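Local coordinates for protein prephenate dehydratase:Amino acid-binding ACT (Brucella abortus, PDB 6VH5) that probably converts prephenate to phenylpyruvate on the route to phenylalanine, and binds phenylalanine itself in its ACT domain, at residues H106-V111 and L182-E187; R26-G31 and D69-P74; C133-R138 and V186-N191; I215-V220 and G267-R272. All coordinates share one frame; numbering follows the deposited sequence.

Interaction 1: H106-V111 and L182-E187; sequences HFQLMV and LEENVE
E187 reaches back across the contact and holds two neighbours, H106 and F107, with one carboxylate. Its CB rests near the edge of the F107 ring, 4.2 Å from F107 CD1. CG stands between the backbone N and the carbonyl carbon (chi1 66°), and a sharp bend at chi2 then swings the acid toward segment 106-111. At the tip the two oxygens divide the work. H106 ND1, pointing in the plane of its ring, meets E187 OE1 on the syn side at 2.6 Å, a His-carboxylate hydrogen bond. F107 N donates to E187 OE2 at 3.0 Å in a nearly straight bond (175°), coming from above the carboxylate plane. A glutamate suits this place because its length and two acceptors let it serve an imidazole and a backbone N-H together, which fixes the rotation of the acid group.

Farther along, the segments run antiparallel as strand 108-111 pairs with the edge strand 180-183 of its sheet. L182 and E183 both face L109, a classic beta bulge: L109 O takes a 2.8 Å bond from L182 N and only a weak one from E183 N, while L109 N donates to E183 O.

Q108 and N185 lie side by side and exchange two bonds. N185 N reaches Q108 OE1 at 2.9 Å, and Q108 NE2 gives a more bent bond to N185 OD1 at 3.1 Å. N185 CG lies over one face of the H106 imidazole, near its rim, with the two planes tilted against each other. On the apolar side, V186 CG1 packs against L109 CB at 4.1 Å.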
loop_
_atom_site.group_PDB
_atom_site.type_symbol
_atom_site.label_atom_id
_atom_site.label_comp_id
_atom_site.label_asym_id
_atom_site.label_seq_id
_atom_site.Cartn_x
_atom_site.Cartn_y
_atom_site.Cartn_z
ATOM N N HIS A 106 -8.173 14.379 9.382
ATOM C CA HIS A 106 -9.329 14.540 10.255
ATOM C C HIS A 106 -10.616 14.406 9.452
ATOM O O HIS A 106 -10.677 14.787 8.278
ATOM C CB HIS A 106 -9.303 15.891 10.982
ATOM C CG HIS A 106 -8.168 16.032 11.946
ATOM N ND1 HIS A 106 -7.960 15.149 12.985
ATOM C CD2 HIS A 106 -7.156 16.930 12.007
ATOM C CE1 HIS A 106 -6.880 15.511 13.655
ATOM N NE2 HIS A 106 -6.372 16.586 13.080
ATOM N N PHE A 107 -11.651 13.883 10.112
ATOM C CA PHE A 107 -12.973 13.710 9.527
ATOM C C PHE A 107 -13.973 14.645 10.183
ATOM O O PHE A 107 -14.001 14.781 11.412
ATOM C CB PHE A 107 -13.476 12.278 9.690
ATOM C CG PHE A 107 -12.915 11.331 8.701
ATOM C CD1 PHE A 107 -11.879 10.493 9.046
ATOM C CD2 PHE A 107 -13.420 11.291 7.410
ATOM C CE1 PHE A 107 -11.355 9.622 8.124
ATOM C CE2 PHE A 107 -12.902 10.421 6.481
ATOM C CZ PHE A 107 -11.859 9.587 6.835
ATOM N N GLN A 108 -14.827 15.246 9.359
ATOM C CA GLN A 108 -15.870 16.150 9.822
ATOM C C GLN A 108 -17.230 15.567 9.470
ATOM O O GLN A 108 -17.441 15.115 8.340
ATOM C CB GLN A 108 -15.706 17.539 9.196
ATOM C CG GLN A 108 -14.256 18.008 9.095
ATOM C CD GLN A 108 -13.624 18.266 10.452
ATOM O OE1 GLN A 108 -14.311 18.296 11.477
ATOM N NE2 GLN A 108 -12.306 18.431 10.469
ATOM N N LEU A 109 -18.145 15.580 10.438
ATOM C CA LEU A 109 -19.525 15.165 10.213
ATOM C C LEU A 109 -20.274 16.367 9.655
ATOM O O LEU A 109 -20.444 17.381 10.340
ATOM C CB LEU A 109 -20.155 14.647 11.508
ATOM C CG LEU A 109 -21.659 14.342 11.544
ATOM C CD1 LEU A 109 -22.038 13.159 10.659
ATOM C CD2 LEU A 109 -22.079 14.074 12.989
ATOM N N MET A 110 -20.697 16.272 8.404
ATOM C CA MET A 110 -21.282 17.407 7.716
ATOM C C MET A 110 -22.668 17.047 7.206
ATOM O O MET A 110 -22.936 15.902 6.833
ATOM C CB MET A 110 -20.398 17.878 6.552
ATOM C CG MET A 110 -19.941 16.770 5.650
ATOM S SD MET A 110 -18.707 17.339 4.463
ATOM C CE MET A 110 -17.275 17.591 5.522
ATOM N N VAL A 111 -23.538 18.051 7.179
ATOM C CA VAL A 111 -24.938 17.886 6.814
ATOM C C VAL A 111 -25.377 19.085 5.982
ATOM O O VAL A 111 -24.650 20.068 5.829
ATOM C CB VAL A 111 -25.846 17.738 8.055
ATOM C CG1 VAL A 111 -25.532 16.443 8.802
ATOM C CG2 VAL A 111 -25.684 18.946 8.973
ATOM N N LEU A 182 -21.590 19.636 11.497
ATOM C CA LEU A 182 -22.327 19.437 12.736
ATOM C C LEU A 182 -21.379 19.153 13.897
ATOM O O LEU A 182 -21.566 19.682 14.997
ATOM C CB LEU A 182 -23.312 18.292 12.546
ATOM C CG LEU A 182 -24.437 18.061 13.534
ATOM C CD1 LEU A 182 -25.180 19.356 13.849
ATOM C CD2 LEU A 182 -25.350 17.038 12.912
ATOM N N GLU A 183 -20.361 18.316 13.673
ATOM C CA GLU A 183 -19.365 17.996 14.686
ATOM C C GLU A 183 -17.989 17.917 14.034
ATOM O O GLU A 183 -17.848 17.491 12.885
ATOM C CB GLU A 183 -19.694 16.685 15.424
ATOM C CG GLU A 183 -19.092 16.587 16.818
ATOM C CD GLU A 183 -19.433 15.283 17.532
ATOM O OE1 GLU A 183 -18.524 14.666 18.134
ATOM O OE2 GLU A 183 -20.609 14.861 17.470
ATOM N N GLU A 184 -16.974 18.308 14.796
ATOM C CA GLU A 184 -15.616 18.443 14.296
ATOM C C GLU A 184 -14.771 17.273 14.763
ATOM O O GLU A 184 -14.962 16.774 15.871
ATOM C CB GLU A 184 -14.985 19.748 14.782
ATOM C CG GLU A 184 -15.343 20.956 13.940
ATOM C CD GLU A 184 -14.739 22.238 14.473
ATOM O OE1 GLU A 184 -14.106 22.202 15.552
ATOM O OE2 GLU A 184 -14.900 23.285 13.811
ATOM N N ASN A 185 -13.858 16.823 13.900
ATOM C CA ASN A 185 -12.815 15.853 14.263
ATOM C C ASN A 185 -13.401 14.631 14.969
ATOM O O ASN A 185 -13.056 14.313 16.109
ATOM C CB ASN A 185 -11.736 16.516 15.126
ATOM C CG ASN A 185 -10.936 17.545 14.362
ATOM O OD1 ASN A 185 -10.962 17.577 13.126
ATOM N ND2 ASN A 185 -10.236 18.410 15.091
ATOM N N VAL A 186 -14.324 13.958 14.275
ATOM C CA VAL A 186 -15.129 12.921 14.912
ATOM C C VAL A 186 -14.505 11.534 14.821
ATOM O O VAL A 186 -15.116 10.564 15.292
ATOM C CB VAL A 186 -16.534 12.882 14.280
ATOM C CG1 VAL A 186 -17.168 14.261 14.321
ATOM C CG2 VAL A 186 -16.457 12.347 12.863
ATOM N N GLU A 187 -13.302 11.411 14.261
ATOM C CA GLU A 187 -12.674 10.109 14.084
ATOM C C GLU A 187 -12.318 9.469 15.426
ATOM O O GLU A 187 -12.085 10.148 16.435
ATOM C CB GLU A 187 -11.417 10.227 13.206
ATOM C CG GLU A 187 -10.278 11.025 13.825
ATOM C CD GLU A 187 -10.393 12.528 13.588
ATOM O OE1 GLU A 187 -9.488 13.271 14.042
ATOM O OE2 GLU A 187 -11.378 12.962 12.946
#

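Interaction 2: R26-G31 and D69-P74; sequences RISFQG and DLAMIP
L70 O is met by two groups of the neighbouring strand: S28 N donates to it at 2.8 Å, in the carbonyl plane. I27 CA lies 3.2 Å from L70 O in a weaker CA-H...O contact. The ladder goes on in the manner of parallel strands, with S28 O receiving M72 N in a straight bond of 2.9 Å (169°), and D69 N bonding to R26 O at the start of the pairing. Beyond M72 the strands diverge, and a water fills the step by accepting from Q30 N and donating to M72 O.

The I27 side chain does most of the apolar work. Its CG1 is anti to the backbone N (chi1 170°), which carries CD1 across to the next strand, where it lies 3.9 Å from M72 CB and 4.1 Å from L70 CB. An isoleucine suits this buried apolar face, its CD1 long enough to reach the next strand. On the reverse face S28 OG sits 3.2 Å from A71 CB; two small residues suit this close approach, and the buried hydroxyl is satisfied by A59 O.

Both strands belong to a layered alpha/beta sheet in which 26-30 lies between 49-53 and 70-77, so the chain from 49-53 to 70-77 crosses over it in a beta-alpha-beta unit. Helix 36-44 covers the face of I27, F29 and M72, with C41 against I27 and M72, while helix 56-64 covers S28 and A71 through A62 and V63.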
loop_
_atom_site.group_PDB
_atom_site.type_symbol
_atom_site.label_atom_id
_atom_site.label_comp_id
_atom_site.label_asym_id
_atom_site.label_seq_id
_atom_site.Cartn_x
_atom_site.Cartn_y
_atom_site.Cartn_z
ATOM N N ARG A 26 -0.832 23.944 -12.793
ATOM C CA ARG A 26 -1.698 22.884 -12.293
ATOM C C ARG A 26 -0.872 21.870 -11.511
ATOM O O ARG A 26 0.274 21.577 -11.871
ATOM C CB ARG A 26 -2.430 22.182 -13.440
ATOM C CG ARG A 26 -3.360 23.092 -14.250
ATOM C CD ARG A 26 -4.604 23.421 -13.460
ATOM N NE ARG A 26 -5.784 22.785 -14.034
ATOM C CZ ARG A 26 -6.855 22.432 -13.337
ATOM N NH1 ARG A 26 -6.898 22.650 -12.032
ATOM N NH2 ARG A 26 -7.878 21.856 -13.944
ATOM N N ILE A 27 -1.453 21.338 -10.443
ATOM C CA ILE A 27 -0.845 20.270 -9.665
ATOM C C ILE A 27 -1.832 19.116 -9.587
ATOM O O ILE A 27 -2.933 19.265 -9.038
ATOM C CB ILE A 27 -0.419 20.737 -8.264
ATOM C CG1 ILE A 27 -0.011 19.527 -7.414
ATOM C CG2 ILE A 27 -1.493 21.595 -7.618
ATOM C CD1 ILE A 27 0.861 19.876 -6.221
ATOM N N SER A 28 -1.450 17.970 -10.145
ATOM C CA SER A 28 -2.356 16.832 -10.175
ATOM C C SER A 28 -2.408 16.121 -8.827
ATOM O O SER A 28 -1.420 16.058 -8.088
ATOM C CB SER A 28 -1.937 15.849 -11.263
ATOM O OG SER A 28 -0.611 15.403 -11.061
ATOM N N PHE A 29 -3.581 15.571 -8.515
ATOM C CA PHE A 29 -3.735 14.708 -7.354
ATOM C C PHE A 29 -4.756 13.629 -7.688
ATOM O O PHE A 29 -5.614 13.809 -8.559
ATOM C CB PHE A 29 -4.181 15.498 -6.116
ATOM C CG PHE A 29 -5.605 16.007 -6.198
ATOM C CD1 PHE A 29 -6.652 15.288 -5.637
ATOM C CD2 PHE A 29 -5.896 17.203 -6.842
ATOM C CE1 PHE A 29 -7.967 15.752 -5.717
ATOM C CE2 PHE A 29 -7.203 17.673 -6.922
ATOM C CZ PHE A 29 -8.240 16.947 -6.356
ATOM N N GLN A 30 -4.684 12.518 -6.959
ATOM C CA GLN A 30 -5.642 11.433 -7.119
ATOM C C GLN A 30 -6.823 11.677 -6.188
ATOM O O GLN A 30 -6.640 11.843 -4.977
ATOM C CB GLN A 30 -4.991 10.080 -6.817
ATOM C CG GLN A 30 -5.887 8.852 -7.023
ATOM C CD GLN A 30 -6.894 8.629 -5.877
ATOM O OE1 GLN A 30 -6.581 8.840 -4.705
ATOM N NE2 GLN A 30 -8.111 8.215 -6.230
ATOM N N GLY A 31 -8.038 11.684 -6.761
ATOM C CA GLY A 31 -9.292 11.764 -6.047
ATOM C C GLY A 31 -10.220 12.812 -6.639
ATOM O O GLY A 31 -10.013 13.323 -7.747
ATOM N N ASP A 69 2.200 20.752 -13.769
ATOM C CA ASP A 69 3.602 20.998 -13.455
ATOM C C ASP A 69 4.109 20.067 -12.360
ATOM O O ASP A 69 5.272 19.652 -12.401
ATOM C CB ASP A 69 3.784 22.450 -13.023
ATOM C CG ASP A 69 3.309 23.434 -14.068
ATOM O OD1 ASP A 69 3.167 23.034 -15.244
ATOM O OD2 ASP A 69 3.061 24.602 -13.704
ATOM N N LEU A 70 3.250 19.699 -11.407
ATOM C CA LEU A 70 3.638 18.884 -10.264
ATOM C C LEU A 70 2.522 17.899 -9.948
ATOM O O LEU A 70 1.363 18.093 -10.334
ATOM C CB LEU A 70 3.909 19.731 -9.008
ATOM C CG LEU A 70 4.916 20.878 -9.014
ATOM C CD1 LEU A 70 4.790 21.690 -7.717
ATOM C CD2 LEU A 70 6.327 20.340 -9.190
ATOM N N ALA A 71 2.867 16.867 -9.177
ATOM C CA ALA A 71 1.886 15.904 -8.698
ATOM C C ALA A 71 2.055 15.707 -7.200
ATOM O O ALA A 71 3.185 15.611 -6.700
ATOM C CB ALA A 71 2.018 14.554 -9.420
ATOM N N MET A 72 0.922 15.632 -6.490
ATOM C CA MET A 72 0.897 15.461 -5.040
ATOM C C MET A 72 0.425 14.043 -4.737
ATOM O O MET A 72 -0.769 13.742 -4.862
ATOM C CB MET A 72 -0.006 16.508 -4.389
ATOM C CG MET A 72 -0.081 16.424 -2.870
ATOM S SD MET A 72 1.349 17.067 -1.955
ATOM C CE MET A 72 1.136 18.833 -2.163
ATOM N N ILE A 73 1.349 13.188 -4.308
ATOM C CA ILE A 73 1.125 11.752 -4.202
ATOM C C ILE A 73 1.318 11.313 -2.756
ATOM O O ILE A 73 2.370 11.571 -2.170
ATOM C CB ILE A 73 2.062 10.949 -5.118
ATOM C CG1 ILE A 73 1.923 11.416 -6.575
ATOM C CG2 ILE A 73 1.813 9.453 -4.929
ATOM C CD1 ILE A 73 0.520 11.324 -7.123
ATOM N N PRO A 74 0.336 10.657 -2.140
ATOM C CA PRO A 74 0.543 10.096 -0.801
ATOM C C PRO A 74 1.343 8.805 -0.863
ATOM O O PRO A 74 1.136 7.966 -1.744
ATOM C CB PRO A 74 -0.887 9.835 -0.307
ATOM C CG PRO A 74 -1.675 9.613 -1.556
ATOM C CD PRO A 74 -1.062 10.520 -2.594
HETATM O O HOH W 1 -3.053 12.013 -5.026
#

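Interaction 3: C133-R138 and V186-N191; sequences CRNVIR and VEDSEN
The backbone at C133, the N-cap residue of helix 134-139, comes within 4.7 Å of E187, CA to CA, and this brings the irregular loop 186-191 up to the first turn of the helix. D188 makes the polar join. Its carboxylate faces the helix start with both oxygens, each met on the syn side: R134 N donates to D188 OD1 at 2.9 Å, and N135 N donates to D188 OD2 at 3.0 Å in the straighter bond (155°). Aspartate fits because its short, two-pronged acid can accept two successive N-H groups of a first turn, and the helix dipole there would probably favour its negative charge. The nearby R134 guanidinium may add a favourable charge, although D188 OD1 lies well out of its plane and no N-H points at it.

N135 lays its CB and amide beside D188 OD2, with CB only 3.1 Å from that oxygen, yet its amide oxygen serves another partner. R138, one helical turn on, grips N135 OD1 end-on with both NH1, at 2.9 Å, and NH2.

Beside this polar join the contact is apolar. V136 and V186 cross at about a right angle, V136 CG1 lying 3.7 Å from V186 CB, and valine suits both places, a compact apolar chain where buried residues meet. C133 SG packs 3.9 Å from E187 CA.

L168 of strand 165-169 lies against both C133 and V186, so the N-cap residue of helix 134-139 and the loop leading from strand 180-183 toward strand 193-200 meet on the same sheet residue.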
loop_
_atom_site.group_PDB
_atom_site.type_symbol
_atom_site.label_atom_id
_atom_site.label_comp_id
_atom_site.label_asym_id
_atom_site.label_seq_id
_atom_site.Cartn_x
_atom_site.Cartn_y
_atom_site.Cartn_z
ATOM N N CYS A 133 -14.540 5.721 12.018
ATOM C CA CYS A 133 -15.466 6.609 12.701
ATOM C C CYS A 133 -16.614 5.819 13.301
ATOM O O CYS A 133 -17.757 6.283 13.339
ATOM C CB CYS A 133 -15.999 7.668 11.738
ATOM S SG CYS A 133 -14.743 8.788 11.086
ATOM N N ARG A 134 -16.326 4.620 13.807
ATOM C CA ARG A 134 -17.401 3.761 14.292
ATOM C C ARG A 134 -18.086 4.350 15.517
ATOM O O ARG A 134 -19.311 4.226 15.652
ATOM C CB ARG A 134 -16.863 2.364 14.610
ATOM C CG ARG A 134 -16.700 1.462 13.388
ATOM C CD ARG A 134 -16.158 0.094 13.770
ATOM N NE ARG A 134 -14.774 0.168 14.225
ATOM C CZ ARG A 134 -13.717 -0.053 13.447
ATOM N NH1 ARG A 134 -13.884 -0.363 12.167
ATOM N NH2 ARG A 134 -12.488 0.046 13.941
ATOM N N ASN A 135 -17.332 5.056 16.371
ATOM C CA ASN A 135 -17.879 5.535 17.636
ATOM C C ASN A 135 -19.048 6.496 17.420
ATOM O O ASN A 135 -20.092 6.361 18.074
ATOM C CB ASN A 135 -16.786 6.195 18.474
ATOM C CG ASN A 135 -15.848 5.179 19.129
ATOM O OD1 ASN A 135 -16.173 3.991 19.259
ATOM N ND2 ASN A 135 -14.668 5.648 19.531
ATOM N N VAL A 136 -18.889 7.483 16.530
ATOM C CA VAL A 136 -19.964 8.455 16.304
ATOM C C VAL A 136 -21.134 7.850 15.547
ATOM O O VAL A 136 -22.249 8.379 15.618
ATOM C CB VAL A 136 -19.490 9.711 15.551
ATOM C CG1 VAL A 136 -18.445 10.454 16.372
ATOM C CG2 VAL A 136 -18.975 9.341 14.177
ATOM N N ILE A 137 -20.915 6.776 14.790
ATOM C CA ILE A 137 -22.052 6.092 14.186
ATOM C C ILE A 137 -22.826 5.327 15.255
ATOM O O ILE A 137 -24.064 5.313 15.257
ATOM C CB ILE A 137 -21.588 5.173 13.042
ATOM C CG1 ILE A 137 -21.133 6.016 11.836
ATOM C CG2 ILE A 137 -22.693 4.194 12.663
ATOM C CD1 ILE A 137 -20.460 5.228 10.750
ATOM N N ARG A 138 -22.110 4.727 16.210
ATOM C CA ARG A 138 -22.750 3.921 17.243
ATOM C C ARG A 138 -23.365 4.790 18.334
ATOM O O ARG A 138 -24.474 4.507 18.801
ATOM C CB ARG A 138 -21.732 2.953 17.860
ATOM C CG ARG A 138 -22.290 2.138 19.025
ATOM C CD ARG A 138 -21.215 1.462 19.898
ATOM N NE ARG A 138 -20.480 2.415 20.731
ATOM C CZ ARG A 138 -19.233 2.818 20.490
ATOM N NH1 ARG A 138 -18.566 2.342 19.445
ATOM N NH2 ARG A 138 -18.648 3.695 21.300
ATOM N N VAL A 186 -14.324 13.958 14.275
ATOM C CA VAL A 186 -15.129 12.921 14.912
ATOM C C VAL A 186 -14.505 11.534 14.821
ATOM O O VAL A 186 -15.116 10.564 15.292
ATOM C CB VAL A 186 -16.534 12.882 14.280
ATOM C CG1 VAL A 186 -17.168 14.261 14.321
ATOM C CG2 VAL A 186 -16.457 12.347 12.863
ATOM N N GLU A 187 -13.302 11.411 14.261
ATOM C CA GLU A 187 -12.674 10.109 14.084
ATOM C C GLU A 187 -12.318 9.469 15.426
ATOM O O GLU A 187 -12.085 10.148 16.435
ATOM C CB GLU A 187 -11.417 10.227 13.206
ATOM C CG GLU A 187 -10.278 11.025 13.825
ATOM C CD GLU A 187 -10.393 12.528 13.588
ATOM O OE1 GLU A 187 -9.488 13.271 14.042
ATOM O OE2 GLU A 187 -11.378 12.962 12.946
ATOM N N ASP A 188 -12.304 8.135 15.425
ATOM C CA ASP A 188 -12.018 7.336 16.609
ATOM C C ASP A 188 -10.616 7.599 17.142
ATOM O O ASP A 188 -10.451 8.144 18.239
ATOM C CB ASP A 188 -12.187 5.847 16.285
ATOM C CG ASP A 188 -13.636 5.470 15.991
ATOM O OD1 ASP A 188 -13.869 4.405 15.375
ATOM O OD2 ASP A 188 -14.544 6.260 16.330
ATOM N N SER A 189 -9.602 7.247 16.358
ATOM C CA SER A 189 -8.220 7.364 16.796
ATOM C C SER A 189 -7.651 8.697 16.343
ATOM O O SER A 189 -8.014 9.228 15.291
ATOM C CB SER A 189 -7.361 6.223 16.244
ATOM O OG SER A 189 -8.107 5.366 15.395
ATOM N N GLU A 190 -6.739 9.227 17.137
ATOM C CA GLU A 190 -6.046 10.434 16.744
ATOM C C GLU A 190 -4.710 10.055 16.124
ATOM O O GLU A 190 -4.380 8.877 15.969
ATOM C CB GLU A 190 -5.888 11.371 17.941
ATOM C CG GLU A 190 -5.485 10.712 19.237
ATOM C CD GLU A 190 -5.689 11.647 20.410
ATOM O OE1 GLU A 190 -4.879 11.616 21.361
ATOM O OE2 GLU A 190 -6.666 12.431 20.361
ATOM N N ASN A 191 -3.954 11.069 15.719
ATOM C CA ASN A 191 -2.624 10.859 15.138
ATOM C C ASN A 191 -2.680 10.042 13.849
ATOM O O ASN A 191 -1.912 9.103 13.643
ATOM C CB ASN A 191 -1.683 10.220 16.161
ATOM C CG ASN A 191 -1.000 11.246 17.002
ATOM O OD1 ASN A 191 -1.288 11.387 18.188
ATOM N ND2 ASN A 191 -0.101 12.010 16.381
#

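Interaction 4: I215-V220 and G267-R272; sequences IVTTFV and GHPEER
T217 carries its hydroxyl opposite the carbonyl carbon (chi1 -69°) and so presents OG1 to the loop, while H268 has its ring turned anti to the backbone N (chi1 -169°) and lies alongside I215. The T217 OG1 hydroxyl donates to G267 O at 2.9 Å, and G267 N returns a bond to I215 O at 3.0 Å, coming from above the carbonyl plane. A glycine suits this pivot because its backbone adopts an extended, positive-phi conformation. I215 CG2 is 3.7 Å from G267 O and 4.1 Å from H268 CD2, and P269 CD lies 3.5 Å from T217 OG1.

Within the loop, H268 to E271 form a type I turn. H268 ND1 accepts E270 N in a nearly straight bond (170°) and H268 NE2 is hydrogen-bonded to A206 O, so both ring nitrogens are engaged; E271 OE2 accepts H268 N.

In the beta-alpha-beta-beta-alpha-beta ACT fold the turn links strand 258-266 to helix 272-283, with E271 at the helix N-cap. V293 of strand 286-295 packs against I215, T217 and H268, while strand 215-224 runs between 258-266 and 286-295.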
loop_
_atom_site.group_PDB
_atom_site.type_symbol
_atom_site.label_atom_id
_atom_site.label_comp_id
_atom_site.label_asym_id
_atom_site.label_seq_id
_atom_site.Cartn_x
_atom_site.Cartn_y
_atom_site.Cartn_z
ATOM N N ILE A 215 17.329 18.537 4.801
ATOM C CA ILE A 215 17.392 18.080 3.421
ATOM C C ILE A 215 17.213 16.568 3.407
ATOM O O ILE A 215 17.780 15.856 4.244
ATOM C CB ILE A 215 18.730 18.470 2.763
ATOM C CG1 ILE A 215 18.970 19.977 2.882
ATOM C CG2 ILE A 215 18.766 18.016 1.314
ATOM C CD1 ILE A 215 18.092 20.803 1.992
ATOM N N VAL A 216 16.429 16.072 2.453
ATOM C CA VAL A 216 16.193 14.641 2.299
ATOM C C VAL A 216 16.695 14.212 0.932
ATOM O O VAL A 216 16.465 14.899 -0.068
ATOM C CB VAL A 216 14.706 14.275 2.462
ATOM C CG1 VAL A 216 14.511 12.773 2.278
ATOM C CG2 VAL A 216 14.196 14.744 3.818
ATOM N N THR A 217 17.396 13.087 0.891
ATOM C CA THR A 217 17.788 12.461 -0.359
ATOM C C THR A 217 17.138 11.091 -0.415
ATOM O O THR A 217 17.253 10.306 0.530
ATOM C CB THR A 217 19.316 12.359 -0.502
ATOM O OG1 THR A 217 19.860 13.672 -0.680
ATOM C CG2 THR A 217 19.686 11.514 -1.720
ATOM N N THR A 218 16.420 10.829 -1.498
ATOM C CA THR A 218 15.744 9.561 -1.701
ATOM C C THR A 218 16.417 8.855 -2.863
ATOM O O THR A 218 16.699 9.484 -3.887
ATOM C CB THR A 218 14.246 9.760 -1.979
ATOM O OG1 THR A 218 13.592 10.287 -0.814
ATOM C CG2 THR A 218 13.593 8.438 -2.365
ATOM N N PHE A 219 16.707 7.569 -2.689
ATOM C CA PHE A 219 17.382 6.812 -3.727
ATOM C C PHE A 219 16.972 5.349 -3.650
ATOM O O PHE A 219 16.453 4.878 -2.636
ATOM C CB PHE A 219 18.910 6.943 -3.608
ATOM C CG PHE A 219 19.470 6.468 -2.285
ATOM C CD1 PHE A 219 19.935 5.172 -2.135
ATOM C CD2 PHE A 219 19.541 7.326 -1.199
ATOM C CE1 PHE A 219 20.465 4.741 -0.920
ATOM C CE2 PHE A 219 20.053 6.902 0.011
ATOM C CZ PHE A 219 20.520 5.604 0.153
ATOM N N VAL A 220 17.229 4.636 -4.744
ATOM C CA VAL A 220 17.071 3.190 -4.806
ATOM C C VAL A 220 18.432 2.587 -5.125
ATOM O O VAL A 220 19.293 3.228 -5.732
ATOM C CB VAL A 220 16.017 2.741 -5.843
ATOM C CG1 VAL A 220 14.632 3.147 -5.392
ATOM C CG2 VAL A 220 16.325 3.327 -7.235
ATOM N N GLY A 267 20.291 14.291 4.548
ATOM C CA GLY A 267 21.572 14.748 4.065
ATOM C C GLY A 267 21.481 15.135 2.608
ATOM O O GLY A 267 20.537 14.786 1.893
ATOM N N HIS A 268 22.475 15.905 2.174
ATOM C CA HIS A 268 22.670 16.393 0.824
ATOM C C HIS A 268 23.872 15.706 0.181
ATOM O O HIS A 268 24.891 15.506 0.851
ATOM C CB HIS A 268 22.886 17.909 0.835
ATOM C CG HIS A 268 22.829 18.535 -0.520
ATOM N ND1 HIS A 268 23.837 18.394 -1.448
ATOM C CD2 HIS A 268 21.871 19.288 -1.113
ATOM C CE1 HIS A 268 23.510 19.048 -2.549
ATOM N NE2 HIS A 268 22.324 19.601 -2.368
ATOM N N PRO A 269 23.786 15.323 -1.096
ATOM C CA PRO A 269 24.884 14.551 -1.716
ATOM C C PRO A 269 26.232 15.266 -1.752
ATOM O O PRO A 269 27.262 14.600 -1.930
ATOM C CB PRO A 269 24.365 14.286 -3.138
ATOM C CG PRO A 269 22.883 14.363 -3.016
ATOM C CD PRO A 269 22.620 15.432 -1.990
ATOM N N GLU A 270 26.259 16.592 -1.634
ATOM C CA GLU A 270 27.505 17.342 -1.620
ATOM C C GLU A 270 28.131 17.474 -0.231
ATOM O O GLU A 270 29.288 17.898 -0.130
ATOM C CB GLU A 270 27.267 18.719 -2.244
ATOM C CG GLU A 270 27.470 18.699 -3.757
ATOM C CD GLU A 270 26.579 19.670 -4.501
ATOM O OE1 GLU A 270 26.370 20.799 -4.010
ATOM O OE2 GLU A 270 26.071 19.283 -5.574
ATOM N N GLU A 271 27.417 17.127 0.836
ATOM C CA GLU A 271 28.053 17.082 2.147
ATOM C C GLU A 271 29.063 15.949 2.177
ATOM O O GLU A 271 28.780 14.840 1.715
ATOM C CB GLU A 271 27.024 16.887 3.264
ATOM C CG GLU A 271 26.243 18.143 3.621
ATOM C CD GLU A 271 25.090 17.872 4.578
ATOM O OE1 GLU A 271 25.343 17.702 5.793
ATOM O OE2 GLU A 271 23.937 17.818 4.106
ATOM N N ARG A 272 30.224 16.217 2.781
ATOM C CA ARG A 272 31.302 15.234 2.766
ATOM C C ARG A 272 30.843 13.904 3.340
ATOM O O ARG A 272 31.117 12.842 2.764
ATOM C CB ARG A 272 32.501 15.758 3.548
ATOM C CG ARG A 272 33.721 14.880 3.408
ATOM C CD ARG A 272 33.980 14.574 1.939
ATOM N NE ARG A 272 35.278 13.945 1.710
ATOM C CZ ARG A 272 35.606 13.307 0.589
ATOM N NH1 ARG A 272 34.718 13.206 -0.396
ATOM N NH2 ARG A 272 36.809 12.759 0.454
#

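In the fold
Interactions 1 and 3 form one continuous unit: they share V186 and E187, their centres lie 9 Å apart, and F107 CD1 of the first touches C133 SG of the second at 3.9 Å. The same loop is thus tied both to segment 106-111 and to the start of helix 134-139. Interaction 2 belongs to a separate sheet, its centre 25 Å from that of interaction 1, yet both approach T194, predicted to be essential for activity: the side chains of M72 and F107 are about 8 and 9 Å from its side chain. Interaction 4, in the ACT domain, is centred 40 Å from interaction 1; the side chain of V216 there is about 11 Å from a bound phenylalanine.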